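Local atomic coordinates of lipase (PDB entry 2ORY), a protein that probably hydrolyses the ester bonds of triacylglycerols, as a cold-adapted bacterial lipase of the alpha/beta-hydrolase fold. Residues Lys5-Leu10 / Ser202-Phe206. Residues are numbered along the deposited sequence; the frame is centred on the assembly and turned at random.
Sequences KEQLML and STIPF
Ile204 pushes its terminal methyl CD1 among the side chains of Lys5, Glu6 and Met9 on the first turns of the N-terminal helix. Met9, a flexible apolar chain bent at chi2 and chi3, crosses Ile204 at about a right angle and brings CG to 3.8 Å from Ile204 CD1. With CG1 turned anti to its carbonyl carbon (chi1 -63°) and an extended chi2, Ile204 presents one slender apolar branch to the helix. Lys5, extended through chi3, passes the methyl with CG, CD and CE all near it, CG of Lys5 at 3.9 Å from Ile204 CD1; Glu6 meets it through CG and the backbone CA. Two residues on, Phe206 suits its place by offering two surfaces. Its slightly positive C-H edge brings CZ to 3.3 Å from Glu6 O, which lies near the ring plane and also accepts the helical bond from Leu10 N, at 3.0 Å. Over one face sits the branched Leu10, its CD1 3.8 Å from the Phe206 centroid in a CH-pi contact. Farther out, Met9 and Phe206 both touch Thr171 of strand 166-173, and Phe206 lies near the probable Ser174-His312-Asp236 triad without touching it. Helix 175-189 packs against Thr203 and Pro205 on the strand's other side. The helix thus joins strand 199-206 of the central alpha/beta-hydrolase sheet through dispersion and one weakly polar ring edge, so complementary shape, not hydrogen bonds or salt bridges, holds the two segments together.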
ATOM      1  N   LYS A   5     -12.730  -7.059   9.010  1.00 28.64           N
ATOM      2  CA  LYS A   5     -12.587  -6.239   7.820  1.00 35.60           C
ATOM      3  C   LYS A   5     -11.100  -6.075   7.508  1.00 32.32           C
ATOM      4  O   LYS A   5     -10.686  -6.197   6.363  1.00 30.09           O
ATOM      5  CB  LYS A   5     -13.233  -4.868   8.049  1.00 37.82           C
ATOM      6  CG  LYS A   5     -13.204  -3.923   6.849  1.00 42.60           C
ATOM      7  CD  LYS A   5     -13.859  -2.586   7.212  1.00 45.32           C
ATOM      8  CE  LYS A   5     -13.749  -1.572   6.090  1.00 47.93           C
ATOM      9  NZ  LYS A   5     -14.459  -2.067   4.900  1.00 52.85           N
ATOM     10  N   GLU A   6     -10.305  -5.825   8.543  1.00 31.60           N
ATOM     11  CA  GLU A   6      -8.868  -5.643   8.385  1.00 34.47           C
ATOM     12  C   GLU A   6      -8.195  -6.876   7.806  1.00 31.62           C
ATOM     13  O   GLU A   6      -7.329  -6.767   6.939  1.00 32.53           O
ATOM     14  CB  GLU A   6      -8.236  -5.275   9.727  1.00 33.72           C
ATOM     15  CG  GLU A   6      -8.782  -3.990  10.275  1.00 42.49           C
ATOM     16  CD  GLU A   6      -9.828  -4.200  11.345  1.00 49.88           C
ATOM     17  OE1 GLU A   6     -10.835  -4.920  11.119  1.00 48.23           O
ATOM     18  OE2 GLU A   6      -9.623  -3.620  12.428  1.00 55.72           O
ATOM     19  N   GLN A   7      -8.591  -8.046   8.293  1.00 28.14           N
ATOM     20  CA  GLN A   7      -8.044  -9.306   7.802  1.00 30.28           C
ATOM     21  C   GLN A   7      -8.451  -9.517   6.344  1.00 31.39           C
ATOM     22  O   GLN A   7      -7.687 -10.045   5.533  1.00 32.39           O
ATOM     23  CB  GLN A   7      -8.561 -10.474   8.643  1.00 28.47           C
ATOM     24  CG  GLN A   7      -8.152 -10.408  10.098  1.00 34.94           C
ATOM     25  CD  GLN A   7      -8.733 -11.555  10.888  1.00 40.38           C
ATOM     26  OE1 GLN A   7      -9.949 -11.655  11.054  1.00 39.66           O
ATOM     27  NE2 GLN A   7      -7.870 -12.437  11.369  1.00 36.53           N
ATOM     28  N   LEU A   8      -9.661  -9.098   6.009  1.00 28.36           N
ATOM     29  CA  LEU A   8     -10.131  -9.261   4.650  1.00 29.03           C
ATOM     30  C   LEU A   8      -9.317  -8.411   3.709  1.00 27.13           C
ATOM     31  O   LEU A   8      -8.865  -8.893   2.682  1.00 37.39           O
ATOM     32  CB  LEU A   8     -11.605  -8.891   4.538  1.00 27.89           C
ATOM     33  CG  LEU A   8     -12.209  -9.049   3.144  1.00 30.75           C
ATOM     34  CD1 LEU A   8     -12.138 -10.508   2.712  1.00 31.35           C
ATOM     35  CD2 LEU A   8     -13.655  -8.582   3.176  1.00 34.26           C
ATOM     36  N   MET A   9      -9.133  -7.144   4.056  1.00 30.14           N
ATOM     37  CA  MET A   9      -8.344  -6.234   3.235  1.00 27.98           C
ATOM     38  C   MET A   9      -6.866  -6.670   3.135  1.00 25.21           C
ATOM     39  O   MET A   9      -6.188  -6.359   2.158  1.00 26.46           O
ATOM     40  CB  MET A   9      -8.440  -4.811   3.796  1.00 25.05           C
ATOM     41  CG  MET A   9      -9.850  -4.212   3.799  1.00 28.43           C
ATOM     42  SD  MET A   9     -10.766  -4.325   2.244  1.00 25.99           S
ATOM     43  CE  MET A   9     -10.051  -3.111   1.347  1.00 41.99           C
ATOM     44  N   LEU A  10      -6.361  -7.368   4.149  1.00 26.75           N
ATOM     45  CA  LEU A  10      -4.981  -7.859   4.117  1.00 25.64           C
ATOM     46  C   LEU A  10      -4.914  -8.889   2.999  1.00 26.97           C
ATOM     47  O   LEU A  10      -3.939  -8.960   2.257  1.00 27.84           O
ATOM     48  CB  LEU A  10      -4.606  -8.542   5.436  1.00 26.30           C
ATOM     49  CG  LEU A  10      -3.171  -9.090   5.457  1.00 30.21           C
ATOM     50  CD1 LEU A  10      -2.206  -7.895   5.444  1.00 25.42           C
ATOM     51  CD2 LEU A  10      -2.929  -9.960   6.684  1.00 22.41           C
ATOM     52  N   SER A 202     -13.479   4.607   2.654  1.00 26.84           N
ATOM     53  CA  SER A 202     -12.630   4.253   3.786  1.00 25.03           C
ATOM     54  C   SER A 202     -11.347   3.637   3.244  1.00 25.62           C
ATOM     55  O   SER A 202     -11.275   3.250   2.077  1.00 27.85           O
ATOM     56  CB  SER A 202     -13.315   3.219   4.670  1.00 19.69           C
ATOM     57  OG  SER A 202     -13.668   2.115   3.867  1.00 26.58           O
ATOM     58  N   THR A 203     -10.338   3.522   4.095  1.00 24.76           N
ATOM     59  CA  THR A 203      -9.094   2.927   3.655  1.00 23.69           C
ATOM     60  C   THR A 203      -8.357   2.219   4.780  1.00 23.26           C
ATOM     61  O   THR A 203      -8.313   2.704   5.915  1.00 23.79           O
ATOM     62  CB  THR A 203      -8.161   3.996   3.024  1.00 25.45           C
ATOM     63  OG1 THR A 203      -6.939   3.381   2.609  1.00 22.66           O
ATOM     64  CG2 THR A 203      -7.848   5.099   4.023  1.00 19.37           C
ATOM     65  N   ILE A 204      -7.800   1.056   4.454  1.00 22.45           N
ATOM     66  CA  ILE A 204      -7.021   0.270   5.397  1.00 23.37           C
ATOM     67  C   ILE A 204      -5.671  -0.006   4.743  1.00 20.91           C
ATOM     68  O   ILE A 204      -5.482  -1.012   4.063  1.00 24.46           O
ATOM     69  CB  ILE A 204      -7.732  -1.067   5.761  1.00 27.88           C
ATOM     70  CG1 ILE A 204      -9.052  -0.760   6.464  1.00 28.44           C
ATOM     71  CG2 ILE A 204      -6.879  -1.882   6.747  1.00 22.15           C
ATOM     72  CD1 ILE A 204      -9.828  -2.005   6.907  1.00 24.80           C
ATOM     73  N   PRO A 205      -4.718   0.911   4.918  1.00 23.62           N
ATOM     74  CA  PRO A 205      -3.372   0.776   4.345  1.00 23.75           C
ATOM     75  C   PRO A 205      -2.403   0.082   5.286  1.00 24.07           C
ATOM     76  O   PRO A 205      -2.290   0.464   6.447  1.00 27.68           O
ATOM     77  CB  PRO A 205      -2.969   2.219   4.096  1.00 21.22           C
ATOM     78  CG  PRO A 205      -3.568   2.909   5.300  1.00 23.95           C
ATOM     79  CD  PRO A 205      -4.922   2.258   5.485  1.00 18.53           C
ATOM     80  N   PHE A 206      -1.699  -0.926   4.776  1.00 23.75           N
ATOM     81  CA  PHE A 206      -0.727  -1.678   5.564  1.00 20.83           C
ATOM     82  C   PHE A 206       0.715  -1.305   5.242  1.00 22.35           C
ATOM     83  O   PHE A 206       1.040  -0.971   4.102  1.00 26.41           O
ATOM     84  CB  PHE A 206      -0.847  -3.191   5.304  1.00 20.63           C
ATOM     85  CG  PHE A 206      -2.189  -3.785   5.647  1.00 22.81           C
ATOM     86  CD1 PHE A 206      -3.265  -3.686   4.761  1.00 21.46           C
ATOM     87  CD2 PHE A 206      -2.387  -4.423   6.867  1.00 22.23           C
ATOM     88  CE1 PHE A 206      -4.519  -4.206   5.085  1.00 23.20           C
ATOM     89  CE2 PHE A 206      -3.643  -4.947   7.203  1.00 16.72           C
ATOM     90  CZ  PHE A 206      -4.706  -4.835   6.309  1.00 22.63           C
TER